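Local coordinates for protein flavoredoxin (Methanosarcina acetivorans, PDB 3BNK) that binds the flavin cofactor FMN and probably serves in electron transfer, at residues 10-22 with 29-41. Numbering follows the deposited sequence.
With FMN (flavin mononucleotide), chain D.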
loop_
_atom_site.group_PDB
_atom_site.type_symbol
_atom_site.label_atom_id
_atom_site.label_comp_id
_atom_site.label_asym_id
_atom_site.label_seq_id
_atom_site.Cartn_x
_atom_site.Cartn_y
_atom_site.Cartn_z
ATOM N N ASN B 10 12.144 -1.373 11.616
ATOM C CA ASN B 10 10.771 -1.838 11.528
ATOM C C ASN B 10 9.827 -0.653 11.306
ATOM O O ASN B 10 9.105 -0.219 12.209
ATOM C CB ASN B 10 10.387 -2.630 12.786
ATOM C CG ASN B 10 9.068 -3.376 12.638
ATOM O OD1 ASN B 10 8.451 -3.777 13.632
ATOM N ND2 ASN B 10 8.640 -3.579 11.412
ATOM N N VAL B 11 9.842 -0.125 10.091
ATOM C CA VAL B 11 8.995 1.006 9.762
ATOM C C VAL B 11 7.883 0.583 8.818
ATOM O O VAL B 11 8.079 -0.228 7.896
ATOM C CB VAL B 11 9.815 2.258 9.284
ATOM C CG1 VAL B 11 11.210 1.875 8.824
ATOM C CG2 VAL B 11 9.070 3.067 8.228
ATOM N N PHE B 12 6.702 1.127 9.078
ATOM C CA PHE B 12 5.523 0.815 8.305
ATOM C C PHE B 12 5.338 1.884 7.233
ATOM O O PHE B 12 6.021 2.919 7.245
ATOM C CB PHE B 12 4.316 0.730 9.239
ATOM C CG PHE B 12 4.314 -0.500 10.124
ATOM C CD1 PHE B 12 5.077 -0.546 11.293
ATOM C CD2 PHE B 12 3.539 -1.608 9.788
ATOM C CE1 PHE B 12 5.070 -1.679 12.124
ATOM C CE2 PHE B 12 3.520 -2.750 10.602
ATOM C CZ PHE B 12 4.297 -2.788 11.776
ATOM N N ILE B 13 4.434 1.632 6.289
ATOM C CA ILE B 13 4.182 2.602 5.231
ATOM C C ILE B 13 3.319 3.734 5.833
ATOM O O ILE B 13 2.401 3.453 6.611
ATOM C CB ILE B 13 3.480 1.953 3.987
ATOM C CG1 ILE B 13 4.232 0.702 3.512
ATOM C CG2 ILE B 13 3.297 2.985 2.840
ATOM C CD1 ILE B 13 5.664 0.953 3.076
ATOM N N TYR B 14 3.647 4.978 5.477
ATOM C CA TYR B 14 2.945 6.187 5.947
ATOM C C TYR B 14 2.082 6.846 4.865
ATOM O O TYR B 14 2.615 7.528 3.988
ATOM C CB TYR B 14 3.945 7.202 6.543
ATOM C CG TYR B 14 4.463 6.750 7.889
ATOM C CD1 TYR B 14 5.479 5.805 7.984
ATOM C CD2 TYR B 14 3.887 7.225 9.076
ATOM C CE1 TYR B 14 5.934 5.349 9.232
ATOM C CE2 TYR B 14 4.337 6.784 10.321
ATOM C CZ TYR B 14 5.356 5.843 10.390
ATOM O OH TYR B 14 5.783 5.396 11.622
ATOM N N PRO B 15 0.747 6.632 4.912
ATOM C CA PRO B 15 0.037 5.731 5.813
ATOM C C PRO B 15 -0.188 4.399 5.119
ATOM O O PRO B 15 0.209 4.227 3.964
ATOM C CB PRO B 15 -1.328 6.413 5.951
ATOM C CG PRO B 15 -1.568 6.957 4.546
ATOM C CD PRO B 15 -0.200 7.351 4.025
ATOM N N MET B 16 -0.846 3.490 5.833
ATOM C CA MET B 16 -1.435 2.298 5.266
ATOM C C MET B 16 -2.901 2.545 4.924
ATOM O O MET B 16 -3.548 3.403 5.528
ATOM C CB MET B 16 -1.342 1.128 6.247
ATOM C CG MET B 16 0.062 0.580 6.443
ATOM S SD MET B 16 0.147 -0.550 7.840
ATOM C CE MET B 16 0.432 0.628 9.175
ATOM N N PRO B 17 -3.439 1.766 3.970
ATOM C CA PRO B 17 -4.877 1.764 3.735
ATOM C C PRO B 17 -5.576 0.942 4.830
ATOM O O PRO B 17 -4.913 0.256 5.613
ATOM C CB PRO B 17 -4.990 1.050 2.385
ATOM C CG PRO B 17 -3.831 0.086 2.401
ATOM C CD PRO B 17 -2.729 0.814 3.087
ATOM N N VAL B 18 -6.894 1.014 4.901
ATOM C CA VAL B 18 -7.648 0.206 5.864
ATOM C C VAL B 18 -8.678 -0.611 5.115
ATOM O O VAL B 18 -9.619 -0.073 4.504
ATOM C CB VAL B 18 -8.320 1.053 6.982
ATOM C CG1 VAL B 18 -9.208 0.189 7.864
ATOM C CG2 VAL B 18 -7.272 1.752 7.813
ATOM N N THR B 19 -8.481 -1.923 5.164
ATOM C CA THR B 19 -9.295 -2.826 4.409
ATOM C C THR B 19 -9.742 -3.980 5.296
ATOM O O THR B 19 -9.167 -4.227 6.352
ATOM C CB THR B 19 -8.566 -3.327 3.103
ATOM O OG1 THR B 19 -9.533 -3.844 2.206
ATOM C CG2 THR B 19 -7.637 -4.440 3.371
ATOM N N LEU B 20 -10.787 -4.665 4.862
ATOM C CA LEU B 20 -11.192 -5.894 5.497
ATOM C C LEU B 20 -10.920 -7.048 4.523
ATOM O O LEU B 20 -11.356 -7.037 3.369
ATOM C CB LEU B 20 -12.662 -5.810 5.913
ATOM C CG LEU B 20 -13.080 -5.545 7.368
ATOM C CD1 LEU B 20 -11.933 -5.387 8.367
ATOM C CD2 LEU B 20 -14.127 -4.407 7.480
ATOM N N LEU B 21 -10.156 -8.025 4.993
ATOM C CA LEU B 21 -9.798 -9.157 4.170
ATOM C C LEU B 21 -10.751 -10.310 4.479
ATOM O O LEU B 21 -10.833 -10.764 5.628
ATOM C CB LEU B 21 -8.341 -9.563 4.439
ATOM C CG LEU B 21 -7.703 -10.735 3.674
ATOM C CD1 LEU B 21 -8.417 -12.023 3.928
ATOM C CD2 LEU B 21 -7.655 -10.491 2.170
ATOM N N GLY B 22 -11.460 -10.771 3.452
ATOM C CA GLY B 22 -12.442 -11.842 3.602
ATOM C C GLY B 22 -11.945 -13.173 3.051
ATOM O O GLY B 22 -11.355 -13.232 1.975
ATOM N N ALA B 29 -17.408 -17.766 6.652
ATOM C CA ALA B 29 -16.795 -16.493 6.314
ATOM C C ALA B 29 -15.981 -15.937 7.486
ATOM O O ALA B 29 -16.419 -15.942 8.652
ATOM C CB ALA B 29 -17.841 -15.499 5.862
ATOM N N ASN B 30 -14.781 -15.482 7.152
ATOM C CA ASN B 30 -13.927 -14.806 8.094
ATOM C C ASN B 30 -13.542 -13.451 7.543
ATOM O O ASN B 30 -13.488 -13.266 6.331
ATOM C CB ASN B 30 -12.681 -15.640 8.400
ATOM C CG ASN B 30 -11.980 -15.184 9.654
ATOM O OD1 ASN B 30 -12.612 -14.956 10.686
ATOM N ND2 ASN B 30 -10.670 -15.051 9.578
ATOM N N LEU B 31 -13.329 -12.498 8.452
ATOM C CA LEU B 31 -12.801 -11.183 8.123
ATOM C C LEU B 31 -11.705 -10.790 9.101
ATOM O O LEU B 31 -11.838 -11.000 10.299
ATOM C CB LEU B 31 -13.929 -10.146 8.142
ATOM C CG LEU B 31 -15.028 -10.612 7.178
ATOM C CD1 LEU B 31 -16.410 -10.520 7.767
ATOM C CD2 LEU B 31 -14.915 -9.975 5.801
ATOM N N MET B 32 -10.620 -10.237 8.579
ATOM C CA MET B 32 -9.603 -9.613 9.408
ATOM C C MET B 32 -9.254 -8.235 8.852
ATOM O O MET B 32 -9.321 -8.017 7.641
ATOM C CB MET B 32 -8.345 -10.489 9.498
ATOM C CG MET B 32 -7.672 -10.782 8.165
ATOM S SD MET B 32 -5.987 -11.376 8.353
ATOM C CE MET B 32 -5.031 -9.867 8.289
ATOM N N ALA B 33 -8.869 -7.316 9.744
ATOM C CA ALA B 33 -8.401 -5.988 9.339
ATOM C C ALA B 33 -7.032 -6.088 8.665
ATOM O O ALA B 33 -6.155 -6.848 9.123
ATOM C CB ALA B 33 -8.379 -5.037 10.534
ATOM N N LEU B 34 -6.874 -5.380 7.544
ATOM C CA LEU B 34 -5.677 -5.516 6.694
ATOM C C LEU B 34 -5.189 -4.173 6.154
ATOM O O LEU B 34 -5.926 -3.458 5.499
ATOM C CB LEU B 34 -5.927 -6.499 5.525
ATOM C CG LEU B 34 -4.847 -6.592 4.429
ATOM C CD1 LEU B 34 -3.778 -7.585 4.817
ATOM C CD2 LEU B 34 -5.444 -6.982 3.061
ATOM N N GLY B 35 -3.928 -3.856 6.425
ATOM C CA GLY B 35 -3.300 -2.621 5.953
ATOM C C GLY B 35 -2.212 -2.927 4.945
ATOM O O GLY B 35 -1.821 -2.056 4.163
ATOM N N TRP B 36 -1.720 -4.171 4.957
ATOM C CA TRP B 36 -0.677 -4.607 4.020
ATOM C C TRP B 36 -1.308 -5.106 2.715
ATOM O O TRP B 36 -1.363 -6.323 2.468
ATOM C CB TRP B 36 0.217 -5.701 4.643
ATOM C CG TRP B 36 1.011 -5.266 5.886
ATOM C CD1 TRP B 36 0.813 -4.139 6.646
ATOM C CD2 TRP B 36 2.079 -5.985 6.517
ATOM N NE1 TRP B 36 1.693 -4.106 7.696
ATOM C CE2 TRP B 36 2.479 -5.231 7.651
ATOM C CE3 TRP B 36 2.724 -7.204 6.251
ATOM C CZ2 TRP B 36 3.521 -5.639 8.497
ATOM C CZ3 TRP B 36 3.753 -7.612 7.100
ATOM C CH2 TRP B 36 4.138 -6.830 8.213
ATOM N N VAL B 37 -1.799 -4.161 1.911
ATOM C CA VAL B 37 -2.383 -4.444 0.595
ATOM C C VAL B 37 -1.764 -3.501 -0.401
ATOM O O VAL B 37 -1.657 -2.304 -0.136
ATOM C CB VAL B 37 -3.877 -4.070 0.421
ATOM C CG1 VAL B 37 -4.623 -5.154 -0.428
ATOM C CG2 VAL B 37 -4.568 -3.623 1.733
ATOM N N SER B 38 -1.440 -4.021 -1.573
ATOM C CA SER B 38 -0.928 -3.201 -2.643
ATOM C C SER B 38 -1.184 -3.863 -3.977
ATOM O O SER B 38 -1.272 -5.079 -4.043
ATOM C CB SER B 38 0.579 -3.015 -2.488
ATOM O OG SER B 38 1.054 -2.335 -3.609
ATOM N N ARG B 39 -1.271 -3.051 -5.036
ATOM C CA ARG B 39 -1.176 -3.580 -6.405
ATOM C C ARG B 39 0.218 -4.160 -6.648
ATOM O O ARG B 39 1.219 -3.734 -6.045
ATOM C CB ARG B 39 -1.561 -2.538 -7.462
ATOM C CG ARG B 39 -3.072 -2.329 -7.617
ATOM C CD ARG B 39 -3.784 -3.514 -8.280
ATOM N NE ARG B 39 -3.345 -3.747 -9.656
ATOM C CZ ARG B 39 -3.927 -3.205 -10.730
ATOM N NH1 ARG B 39 -4.978 -2.408 -10.592
ATOM N NH2 ARG B 39 -3.459 -3.453 -11.942
ATOM N N VAL B 40 0.255 -5.188 -7.485
ATOM C CA VAL B 40 1.471 -5.924 -7.756
ATOM C C VAL B 40 1.730 -5.937 -9.262
ATOM O O VAL B 40 2.867 -5.683 -9.722
ATOM C CB VAL B 40 1.357 -7.366 -7.178
ATOM C CG1 VAL B 40 2.467 -8.254 -7.697
ATOM C CG2 VAL B 40 1.367 -7.330 -5.639
ATOM N N ASN B 41 0.676 -6.225 -10.027
ATOM C CA ASN B 41 0.773 -6.368 -11.489
ATOM C C ASN B 41 -0.309 -5.550 -12.181
ATOM O O ASN B 41 -1.435 -5.457 -11.692
ATOM C CB ASN B 41 0.659 -7.853 -11.888
ATOM C CG ASN B 41 1.142 -8.141 -13.322
ATOM O OD1 ASN B 41 0.355 -8.516 -14.190
ATOM N ND2 ASN B 41 2.423 -7.966 -13.560
HETATM N N1 FMN D . -2.510 -8.478 10.360
HETATM C C2 FMN D . -1.798 -8.914 9.261
HETATM O O2 FMN D . -1.321 -10.043 9.274
HETATM N N3 FMN D . -1.637 -8.093 8.157
HETATM C C4 FMN D . -2.194 -6.825 8.172
HETATM O O4 FMN D . -2.038 -6.098 7.198
HETATM C C4A FMN D . -2.913 -6.381 9.289
HETATM N N5 FMN D . -3.467 -5.108 9.318
HETATM C C5A FMN D . -4.192 -4.674 10.412
HETATM C C6 FMN D . -4.758 -3.394 10.388
HETATM C C7 FMN D . -5.490 -2.933 11.492
HETATM C C7M FMN D . -6.170 -1.600 11.392
HETATM C C8 FMN D . -5.658 -3.760 12.613
HETATM C C8M FMN D . -6.637 -3.397 13.709
HETATM C C9 FMN D . -5.101 -5.046 12.617
HETATM C C9A FMN D . -4.374 -5.517 11.522
HETATM N N10 FMN D . -3.815 -6.800 11.509
HETATM C C10 FMN D . -3.079 -7.221 10.397
HETATM C "C1'" FMN D . -4.076 -7.763 12.637
HETATM C "C2'" FMN D . -5.137 -8.803 12.301
HETATM O "O2'" FMN D . -6.226 -8.198 11.631
HETATM C "C3'" FMN D . -5.690 -9.451 13.572
HETATM O "O3'" FMN D . -4.699 -10.146 14.307
HETATM C "C4'" FMN D . -6.893 -10.341 13.267
HETATM O "O4'" FMN D . -7.521 -10.677 14.475
HETATM C "C5'" FMN D . -6.571 -11.620 12.505
HETATM O "O5'" FMN D . -7.831 -12.233 12.301
HETATM P P FMN D . -8.000 -13.818 12.041
HETATM O O1P FMN D . -7.229 -14.568 13.088
HETATM O O2P FMN D . -7.412 -14.121 10.695
HETATM O O3P FMN D . -9.446 -14.231 12.039
#
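Thr19 and Leu34 form one hydrogen-bonded pair of the antiparallel hairpin of strands 16-25 and 28-41, and Leu21 and Met32 the next, two backbone bonds to each. The straightest runs from Leu21 N to Met32 O (2.8 Å, 175° at the hydrogen). Between and beyond them the non-hydrogen-bonded pairs Leu20-Ala33 and Gly22-Leu31 add CA-H...O contacts, among them Leu31 CA to Leu21 O at 3.2 Å.

Apolar packing follows the same register. Thr19 has OG1 anti to the backbone N (chi1 -161°), which sends the hydroxyl to Asn70 O and leaves CG2 pressed against Leu34, 3.4 Å from its CD2, a tight fit. Val37 CG2 closes in on that methyl and on Pro17 CG. Past the ladder, Met16 SD sits at the edge of the Trp36 indole, 3.8 Å from CD1, a Met-aromatic contact; Phe12 reaches another part of this rim, CE2 to CZ2 of Trp36 at 3.6 Å, the planes inclined at 52°.

In this flavin reductase-like domain the hairpin's second strand, with its turn at Trp36, serves FMN. Asn30 ND2 holds phosphate O3P, Ala33 O accepts from O2', and Gly35 N and Trp36 N both reach O4, each at 3.0 Å. FMN C4 lies over one indole face, toward its rim, the flavin steeply inclined rather than stacked. An alanine at Trp36 is likely to leave Met16 SD and the Phe12 rim without their aromatic neighbour and uncover the flavin at O4. The Gly35 N-H is shared, N5 of the oxidised ring taking a weak bond; both donors would probably draw electron density toward the C4/N5 end, easing reduction.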